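PDB 5LHA: omega transaminase from Pseudomonas sp., which catalyses pyridoxal-phosphate-dependent transfer of amino groups, probably between amines or omega-amino acids and keto acids, as a class-III, fold type I aminotransferase. Local coordinates for residues H161-G169 with Q179-L187; W191-R200 with D391-P401. All coordinates share one frame; numbering follows the deposited sequence.

Contact 1. Residues H161-G169 with Q179-L187; sequences HMGGTSVGG and QLLAGCHLL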
loop_
_atom_site.group_PDB
_atom_site.type_symbol
_atom_site.label_atom_id
_atom_site.label_comp_id
_atom_site.label_asym_id
_atom_site.label_seq_id
_atom_site.Cartn_x
_atom_site.Cartn_y
_atom_site.Cartn_z
ATOM N N HIS A 161 11.824 -9.675 8.978
ATOM C CA HIS A 161 11.615 -9.476 7.554
ATOM C C HIS A 161 10.394 -8.573 7.394
ATOM O O HIS A 161 9.598 -8.414 8.324
ATOM C CB HIS A 161 11.430 -10.812 6.828
ATOM C CG HIS A 161 12.604 -11.743 6.938
ATOM N ND1 HIS A 161 13.907 -11.309 7.038
ATOM C CD2 HIS A 161 12.662 -13.096 6.978
ATOM C CE1 HIS A 161 14.717 -12.349 7.125
ATOM N NE2 HIS A 161 13.985 -13.447 7.099
ATOM N N MET A 162 10.241 -7.969 6.212
ATOM C CA MET A 162 9.244 -6.910 6.089
ATOM C C MET A 162 7.829 -7.422 6.318
ATOM O O MET A 162 7.039 -6.776 7.018
ATOM C CB MET A 162 9.352 -6.222 4.731
ATOM C CG MET A 162 10.440 -5.165 4.703
ATOM S SD MET A 162 10.448 -4.205 3.184
ATOM C CE MET A 162 11.600 -2.892 3.593
ATOM N N GLY A 163 7.502 -8.595 5.780
ATOM C CA GLY A 163 6.217 -9.213 6.054
ATOM C C GLY A 163 5.998 -9.410 7.541
ATOM O O GLY A 163 5.013 -8.920 8.096
ATOM N N GLY A 164 6.923 -10.115 8.195
ATOM C CA GLY A 164 6.797 -10.349 9.626
ATOM C C GLY A 164 6.840 -9.076 10.451
ATOM O O GLY A 164 6.176 -8.978 11.488
ATOM N N THR A 165 7.645 -8.095 10.026
ATOM C CA THR A 165 7.625 -6.796 10.697
ATOM C C THR A 165 6.245 -6.153 10.596
ATOM O O THR A 165 5.788 -5.499 11.540
ATOM C CB THR A 165 8.693 -5.858 10.119
ATOM O OG1 THR A 165 9.956 -6.532 10.033
ATOM C CG2 THR A 165 8.868 -4.638 11.008
ATOM N N SER A 166 5.576 -6.314 9.449
ATOM C CA SER A 166 4.284 -5.664 9.245
ATOM C C SER A 166 3.217 -6.184 10.201
ATOM O O SER A 166 2.303 -5.437 10.567
ATOM C CB SER A 166 3.840 -5.837 7.798
ATOM O OG SER A 166 4.880 -5.418 6.933
ATOM N N VAL A 167 3.307 -7.449 10.620
ATOM C CA VAL A 167 2.304 -8.023 11.513
ATOM C C VAL A 167 2.733 -8.006 12.972
ATOM O O VAL A 167 1.992 -8.506 13.829
ATOM C CB VAL A 167 1.923 -9.453 11.076
ATOM C CG1 VAL A 167 1.226 -9.421 9.729
ATOM C CG2 VAL A 167 3.161 -10.349 11.015
ATOM N N GLY A 168 3.887 -7.422 13.287
ATOM C CA GLY A 168 4.319 -7.350 14.675
ATOM C C GLY A 168 3.501 -6.334 15.455
ATOM O O GLY A 168 3.151 -5.270 14.950
ATOM N N GLY A 169 3.224 -6.656 16.712
ATOM C CA GLY A 169 2.363 -5.847 17.549
ATOM C C GLY A 169 3.068 -4.915 18.509
ATOM O O GLY A 169 2.411 -4.372 19.406
ATOM N N GLN A 179 6.462 2.702 5.985
ATOM C CA GLN A 179 5.279 1.915 5.654
ATOM C C GLN A 179 5.691 0.586 5.059
ATOM O O GLN A 179 6.477 0.531 4.109
ATOM C CB GLN A 179 4.361 2.669 4.681
ATOM C CG GLN A 179 3.181 1.851 4.105
ATOM C CD GLN A 179 2.191 1.285 5.135
ATOM O OE1 GLN A 179 2.000 1.835 6.223
ATOM N NE2 GLN A 179 1.547 0.174 4.772
ATOM N N LEU A 180 5.159 -0.485 5.620
ATOM C CA LEU A 180 5.447 -1.803 5.083
ATOM C C LEU A 180 4.171 -2.393 4.488
ATOM O O LEU A 180 3.435 -1.694 3.787
ATOM C CB LEU A 180 6.078 -2.665 6.178
ATOM C CG LEU A 180 7.347 -2.008 6.778
ATOM C CD1 LEU A 180 7.925 -2.820 7.919
ATOM C CD2 LEU A 180 8.446 -1.681 5.745
ATOM N N LEU A 181 3.882 -3.660 4.744
ATOM C CA LEU A 181 2.752 -4.290 4.073
ATOM C C LEU A 181 1.435 -3.671 4.538
ATOM O O LEU A 181 1.222 -3.460 5.734
ATOM C CB LEU A 181 2.752 -5.791 4.336
ATOM C CG LEU A 181 1.986 -6.624 3.307
ATOM C CD1 LEU A 181 2.761 -6.681 1.995
ATOM C CD2 LEU A 181 1.737 -8.017 3.843
ATOM N N ALA A 182 0.561 -3.370 3.581
ATOM C CA ALA A 182 -0.765 -2.842 3.862
ATOM C C ALA A 182 -1.715 -3.970 4.248
ATOM O O ALA A 182 -1.437 -5.151 4.036
ATOM C CB ALA A 182 -1.319 -2.099 2.646
ATOM N N GLY A 183 -2.860 -3.589 4.805
ATOM C CA GLY A 183 -3.902 -4.558 5.098
ATOM C C GLY A 183 -3.581 -5.502 6.233
ATOM O O GLY A 183 -4.061 -6.640 6.237
ATOM N N CYS A 184 -2.761 -5.072 7.187
ATOM C CA CYS A 184 -2.452 -5.867 8.367
ATOM C C CYS A 184 -3.123 -5.242 9.580
ATOM O O CYS A 184 -2.974 -4.040 9.819
ATOM C CB CYS A 184 -0.943 -5.956 8.557
ATOM S SG CYS A 184 -0.167 -6.698 7.124
ATOM N N HIS A 185 -3.842 -6.055 10.358
ATOM C CA HIS A 185 -4.709 -5.525 11.402
ATOM C C HIS A 185 -4.441 -6.185 12.745
ATOM O O HIS A 185 -4.317 -7.409 12.834
ATOM C CB HIS A 185 -6.181 -5.687 11.006
ATOM C CG HIS A 185 -6.557 -4.911 9.780
ATOM N ND1 HIS A 185 -6.422 -5.414 8.504
ATOM C CD2 HIS A 185 -7.032 -3.649 9.638
ATOM C CE1 HIS A 185 -6.819 -4.507 7.629
ATOM N NE2 HIS A 185 -7.193 -3.427 8.291
ATOM N N LEU A 186 -4.370 -5.365 13.793
ATOM C CA LEU A 186 -4.025 -5.837 15.127
ATOM C C LEU A 186 -5.264 -6.061 15.982
ATOM O O LEU A 186 -6.232 -5.297 15.921
ATOM C CB LEU A 186 -3.094 -4.857 15.843
ATOM C CG LEU A 186 -1.620 -4.940 15.473
ATOM C CD1 LEU A 186 -0.818 -4.009 16.364
ATOM C CD2 LEU A 186 -1.137 -6.349 15.611
ATOM N N LEU A 187 -5.210 -7.108 16.794
ATOM C CA LEU A 187 -6.217 -7.416 17.793
ATOM C C LEU A 187 -5.576 -7.271 19.166
ATOM O O LEU A 187 -4.362 -7.398 19.307
ATOM C CB LEU A 187 -6.748 -8.840 17.594
ATOM C CG LEU A 187 -7.202 -9.142 16.167
ATOM C CD1 LEU A 187 -7.277 -10.626 15.917
ATOM C CD2 LEU A 187 -8.559 -8.501 15.922
HETATM O O HOH W 1 1.982 -2.885 8.339
#
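L180 meets the short helix 162-166 with both of its methyl branches. CD1 lies 3.7 Å from T165 CG2, while CD2 reaches M162, whose extended chain crosses the leucine at about a right angle and brings its CE to 4.0 Å from L180 CD2. A forked leucine suits this place because one residue can fill the space beside two helix side chains. R136 and K133 of the second subunit pack on L180 and M162 respectively, so this apolar patch lies at a subunit interface.

The backbone of L181 makes the direct polar bond: its N donates to S166 OG, at 3.0 Å and 159°. The serine OG stands anti to its carbonyl carbon (chi1 -52°), which also lets it donate back to M162 O, 2.6 Å away. S166 N and S166 OG approach that carbonyl from opposite faces of its plane, and the hydroxyl thus relays between helix and loop. Water 1 donates to L181 O and, weakly, to S166 O.

The helix is the crossover of a beta-alpha-beta unit, following strand 149-153 and leading to strand 184-187 at the edge of the large sheet of the fold type I aminotransferases.

Where that strand begins, C184 brings its small, only weakly polar SG to V167 CG1, 4.0 Å away. Two residues on, L186 packs on the bare backbone of G169, with its CD1 3.9 Å from G169 CA.

Contact 2. Residues W191-R200 with D391-P401; sequences WLYRNPWDCR and DLVSDKRTRQP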
loop_
_atom_site.group_PDB
_atom_site.type_symbol
_atom_site.label_atom_id
_atom_site.label_comp_id
_atom_site.label_asym_id
_atom_site.label_seq_id
_atom_site.Cartn_x
_atom_site.Cartn_y
_atom_site.Cartn_z
ATOM N N TRP A 191 -4.327 -10.360 27.769
ATOM C CA TRP A 191 -3.268 -10.090 28.738
ATOM C C TRP A 191 -3.929 -9.639 30.033
ATOM O O TRP A 191 -4.543 -8.567 30.081
ATOM C CB TRP A 191 -2.321 -9.020 28.199
ATOM C CG TRP A 191 -1.066 -8.765 29.012
ATOM C CD1 TRP A 191 -0.578 -9.513 30.049
ATOM C CD2 TRP A 191 -0.148 -7.679 28.839
ATOM N NE1 TRP A 191 0.588 -8.960 30.528
ATOM C CE2 TRP A 191 0.873 -7.833 29.805
ATOM C CE3 TRP A 191 -0.090 -6.590 27.964
ATOM C CZ2 TRP A 191 1.937 -6.938 29.916
ATOM C CZ3 TRP A 191 0.966 -5.702 28.075
ATOM C CH2 TRP A 191 1.969 -5.883 29.043
ATOM N N LEU A 192 -3.846 -10.474 31.069
ATOM C CA LEU A 192 -4.557 -10.178 32.311
ATOM C C LEU A 192 -3.966 -8.965 33.027
ATOM O O LEU A 192 -4.704 -8.158 33.608
ATOM C CB LEU A 192 -4.514 -11.399 33.230
ATOM C CG LEU A 192 -5.364 -12.617 32.883
ATOM C CD1 LEU A 192 -4.648 -13.885 33.338
ATOM C CD2 LEU A 192 -6.716 -12.490 33.552
ATOM N N TYR A 193 -2.643 -8.795 32.961
ATOM C CA TYR A 193 -2.006 -7.720 33.711
ATOM C C TYR A 193 -2.341 -6.347 33.123
ATOM O O TYR A 193 -2.522 -5.380 33.872
ATOM C CB TYR A 193 -0.492 -7.951 33.779
ATOM C CG TYR A 193 0.166 -7.182 34.903
ATOM C CD1 TYR A 193 -0.172 -7.434 36.233
ATOM C CD2 TYR A 193 1.092 -6.179 34.640
ATOM C CE1 TYR A 193 0.411 -6.719 37.268
ATOM C CE2 TYR A 193 1.684 -5.463 35.673
ATOM C CZ TYR A 193 1.338 -5.734 36.983
ATOM O OH TYR A 193 1.915 -5.016 38.010
ATOM N N ARG A 194 -2.415 -6.232 31.792
ATOM C CA ARG A 194 -2.731 -4.965 31.122
ATOM C C ARG A 194 -3.652 -5.249 29.944
ATOM O O ARG A 194 -3.224 -5.890 28.978
ATOM C CB ARG A 194 -1.469 -4.251 30.629
ATOM C CG ARG A 194 -0.503 -3.783 31.703
ATOM C CD ARG A 194 0.576 -2.891 31.101
ATOM N NE ARG A 194 1.583 -2.495 32.084
ATOM C CZ ARG A 194 2.624 -3.241 32.445
ATOM N NH1 ARG A 194 2.821 -4.439 31.902
ATOM N NH2 ARG A 194 3.476 -2.779 33.350
ATOM N N ASN A 195 -4.891 -4.757 29.994
ATOM C CA ASN A 195 -5.824 -4.917 28.884
ATOM C C ASN A 195 -6.832 -3.776 28.922
ATOM O O ASN A 195 -7.021 -3.147 29.967
ATOM C CB ASN A 195 -6.521 -6.291 28.913
ATOM C CG ASN A 195 -7.296 -6.548 30.194
ATOM O OD1 ASN A 195 -8.441 -6.125 30.337
ATOM N ND2 ASN A 195 -6.671 -7.254 31.130
ATOM N N PRO A 196 -7.472 -3.468 27.787
ATOM C CA PRO A 196 -8.402 -2.321 27.736
ATOM C C PRO A 196 -9.578 -2.373 28.706
ATOM O O PRO A 196 -10.180 -1.325 28.964
ATOM C CB PRO A 196 -8.910 -2.355 26.286
ATOM C CG PRO A 196 -7.835 -3.009 25.530
ATOM C CD PRO A 196 -7.181 -4.001 26.445
ATOM N N TRP A 197 -9.952 -3.538 29.221
ATOM C CA TRP A 197 -11.105 -3.655 30.102
ATOM C C TRP A 197 -10.729 -3.689 31.573
ATOM O O TRP A 197 -11.619 -3.835 32.417
ATOM C CB TRP A 197 -11.912 -4.906 29.741
ATOM C CG TRP A 197 -12.291 -4.906 28.297
ATOM C CD1 TRP A 197 -13.412 -4.360 27.740
ATOM C CD2 TRP A 197 -11.514 -5.423 27.209
ATOM N NE1 TRP A 197 -13.392 -4.528 26.376
ATOM C CE2 TRP A 197 -12.239 -5.181 26.025
ATOM C CE3 TRP A 197 -10.282 -6.080 27.125
ATOM C CZ2 TRP A 197 -11.773 -5.574 24.771
ATOM C CZ3 TRP A 197 -9.822 -6.470 25.878
ATOM C CH2 TRP A 197 -10.565 -6.214 24.720
ATOM N N ASP A 198 -9.441 -3.551 31.893
ATOM C CA ASP A 198 -8.901 -3.804 33.228
ATOM C C ASP A 198 -9.486 -5.080 33.825
ATOM O O ASP A 198 -9.775 -5.140 35.027
ATOM C CB ASP A 198 -9.184 -2.607 34.137
ATOM C CG ASP A 198 -8.645 -1.317 33.566
ATOM O OD1 ASP A 198 -7.724 -1.387 32.723
ATOM O OD2 ASP A 198 -9.153 -0.236 33.938
ATOM N N CYS A 199 -9.634 -6.106 32.988
ATOM C CA CYS A 199 -10.307 -7.347 33.350
ATOM C C CYS A 199 -9.280 -8.364 33.845
ATOM O O CYS A 199 -8.379 -8.762 33.098
ATOM C CB CYS A 199 -11.084 -7.871 32.144
ATOM S SG CYS A 199 -12.079 -9.330 32.428
ATOM N N ARG A 200 -9.424 -8.798 35.099
ATOM C CA ARG A 200 -8.491 -9.749 35.687
ATOM C C ARG A 200 -9.086 -11.150 35.798
ATOM O O ARG A 200 -8.547 -11.991 36.529
ATOM C CB ARG A 200 -8.031 -9.267 37.064
ATOM C CG ARG A 200 -7.738 -7.773 37.162
ATOM C CD ARG A 200 -6.755 -7.301 36.116
ATOM N NE ARG A 200 -6.501 -5.873 36.241
ATOM C CZ ARG A 200 -6.065 -5.099 35.253
ATOM N NH1 ARG A 200 -5.831 -5.613 34.051
ATOM N NH2 ARG A 200 -5.867 -3.804 35.471
ATOM N N ASP A 391 7.473 -8.474 35.515
ATOM C CA ASP A 391 6.983 -7.205 34.989
ATOM C C ASP A 391 7.235 -6.087 36.007
ATOM O O ASP A 391 6.576 -6.019 37.050
ATOM C CB ASP A 391 5.508 -7.320 34.618
ATOM C CG ASP A 391 5.087 -6.259 33.634
ATOM O OD1 ASP A 391 5.532 -5.096 33.789
ATOM O OD2 ASP A 391 4.352 -6.605 32.679
ATOM N N LEU A 392 8.162 -5.190 35.683
ATOM C CA LEU A 392 8.544 -4.121 36.590
ATOM C C LEU A 392 7.709 -2.884 36.280
ATOM O O LEU A 392 7.585 -2.481 35.118
ATOM C CB LEU A 392 10.038 -3.803 36.477
ATOM C CG LEU A 392 11.076 -4.931 36.594
ATOM C CD1 LEU A 392 12.479 -4.371 36.422
ATOM C CD2 LEU A 392 10.970 -5.710 37.913
ATOM N N VAL A 393 7.115 -2.307 37.321
ATOM C CA VAL A 393 6.229 -1.162 37.202
ATOM C C VAL A 393 6.721 -0.063 38.128
ATOM O O VAL A 393 7.447 -0.305 39.095
ATOM C CB VAL A 393 4.770 -1.525 37.535
ATOM C CG1 VAL A 393 4.310 -2.669 36.667
ATOM C CG2 VAL A 393 4.644 -1.883 39.012
ATOM N N SER A 394 6.316 1.166 37.812
ATOM C CA SER A 394 6.550 2.290 38.708
ATOM C C SER A 394 5.449 2.441 39.747
ATOM O O SER A 394 5.687 3.045 40.803
ATOM C CB SER A 394 6.691 3.587 37.904
ATOM O OG SER A 394 5.725 3.658 36.868
ATOM N N ASP A 395 4.268 1.884 39.478
ATOM C CA ASP A 395 3.098 2.050 40.333
ATOM C C ASP A 395 2.330 0.741 40.334
ATOM O O ASP A 395 1.919 0.259 39.273
ATOM C CB ASP A 395 2.210 3.205 39.843
ATOM C CG ASP A 395 1.000 3.454 40.743
ATOM O OD1 ASP A 395 0.219 2.513 40.998
ATOM O OD2 ASP A 395 0.818 4.607 41.191
ATOM N N LYS A 396 2.127 0.180 41.530
ATOM C CA LYS A 396 1.415 -1.090 41.641
ATOM C C LYS A 396 -0.041 -0.953 41.200
ATOM O O LYS A 396 -0.570 -1.841 40.522
ATOM C CB LYS A 396 1.509 -1.620 43.078
ATOM C CG LYS A 396 2.915 -2.106 43.484
ATOM C CD LYS A 396 3.003 -2.534 44.956
ATOM C CE LYS A 396 2.667 -1.392 45.925
ATOM N NZ LYS A 396 3.660 -0.260 45.933
ATOM N N ARG A 397 -0.696 0.164 41.544
ATOM C CA ARG A 397 -2.131 0.287 41.290
ATOM C C ARG A 397 -2.438 0.380 39.795
ATOM O O ARG A 397 -3.357 -0.285 39.301
ATOM C CB ARG A 397 -2.705 1.499 42.036
ATOM C CG ARG A 397 -2.653 1.402 43.571
ATOM C CD ARG A 397 -3.694 2.309 44.253
ATOM N NE ARG A 397 -3.268 2.800 45.568
ATOM C CZ ARG A 397 -3.938 3.706 46.286
ATOM N NH1 ARG A 397 -5.072 4.218 45.817
ATOM N NH2 ARG A 397 -3.478 4.106 47.471
ATOM N N THR A 398 -1.683 1.190 39.054
ATOM C CA THR A 398 -1.981 1.424 37.648
ATOM C C THR A 398 -1.217 0.515 36.703
ATOM O O THR A 398 -1.493 0.538 35.497
ATOM C CB THR A 398 -1.654 2.858 37.263
ATOM O OG1 THR A 398 -2.184 3.119 35.960
ATOM C CG2 THR A 398 -0.146 3.026 37.217
ATOM N N ARG A 399 -0.269 -0.272 37.222
ATOM C CA ARG A 399 0.569 -1.177 36.432
ATOM C C ARG A 399 1.348 -0.463 35.327
ATOM O O ARG A 399 1.663 -1.062 34.297
ATOM C CB ARG A 399 -0.268 -2.318 35.838
ATOM C CG ARG A 399 -0.997 -3.128 36.892
ATOM C CD ARG A 399 -2.501 -2.968 36.812
ATOM N NE ARG A 399 -3.182 -3.881 37.725
ATOM C CZ ARG A 399 -3.394 -5.175 37.497
ATOM N NH1 ARG A 399 -2.997 -5.740 36.365
ATOM N NH2 ARG A 399 -4.022 -5.908 38.408
ATOM N N GLN A 400 1.657 0.812 35.497
ATOM C CA GLN A 400 2.438 1.499 34.478
ATOM C C GLN A 400 3.843 0.921 34.432
ATOM O O GLN A 400 4.501 0.832 35.468
ATOM C CB GLN A 400 2.532 2.994 34.722
ATOM C CG GLN A 400 3.223 3.670 33.560
ATOM C CD GLN A 400 3.136 5.160 33.596
ATOM O OE1 GLN A 400 2.653 5.742 34.564
ATOM N NE2 GLN A 400 3.582 5.799 32.522
ATOM N N PRO A 401 4.329 0.514 33.268
ATOM C CA PRO A 401 5.681 -0.046 33.191
ATOM C C PRO A 401 6.761 0.957 33.590
ATOM O O PRO A 401 6.614 2.171 33.424
ATOM C CB PRO A 401 5.802 -0.445 31.719
ATOM C CG PRO A 401 4.842 0.443 31.018
ATOM C CD PRO A 401 3.694 0.612 31.945
HETATM O O HOH W 2 0.641 -5.073 40.207
#
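R399 lies against Y193 from its first side-chain carbon onward. Its CB is 3.7 Å from Y193 CE2, and CG sits over one face of the ring in a CH-pi contact, 3.9 Å from the centroid. The bend at chi2 (113°) carries the end back along the ring, toward Y193 O, so that the guanidinium lies between the phenol and R200. CD passes near R200 NH2 and Y193 O, and NE also faces R200 NH2. At the tip R399 NH1 gives a weak hydrogen bond to Y193 O, 2.6 Å away. The guanidinium itself lies flat on that of R200, with planes at 10°. Stacking two like charges is probably costly, but their N-H groups point outward to other acceptors: R200 NH1 donates to L192 O.

The carbonyl of R399 is held by R194. Extended from CG to NE, R194 gives its NE to R399 O at 2.6 Å, and NH2 adds a weak bond to the same oxygen. Its end meets D391 in a two-nitrogen salt bridge, NH1 to OD2 (2.8 Å) and NH2 to OD1 (3.1 Å), with the guanidinium and carboxylate planes 41° apart. Arginine fits here because one planar group can serve both a carbonyl and a carboxylate. D391 also forms a salt bridge with R382, which probably favours its charged form. V393 CG1 meets the Y193 ring at its edge.

Strand 387-393 belongs to the seven-stranded sheet that includes strands from both ends of the chain; the contact joins that sheet, which in class-III aminotransferases of fold type I belongs to the small domain, to the loop before helix 202-220 of the large, cofactor-binding domain.

Overall arrangement
From the N terminus, the chain forms the first strands of one mixed sheet, then enters the other at strand 115-121. After strand 149-153, contact 1 closes a short loop of nine residues, holding the crossover helix 162-166 to the approach and start of edge strand 184-187. The chain runs straight on into 191-200, where contact 2 opens; 190 residues follow before 391-401 closes it. The two contacts are therefore in series, neither nested nor crossed, with centres about 26 Å apart. Contact 1 is local to one sheet, whereas contact 2 ties the region beyond its edge strand to the other sheet. Both touch the third subunit.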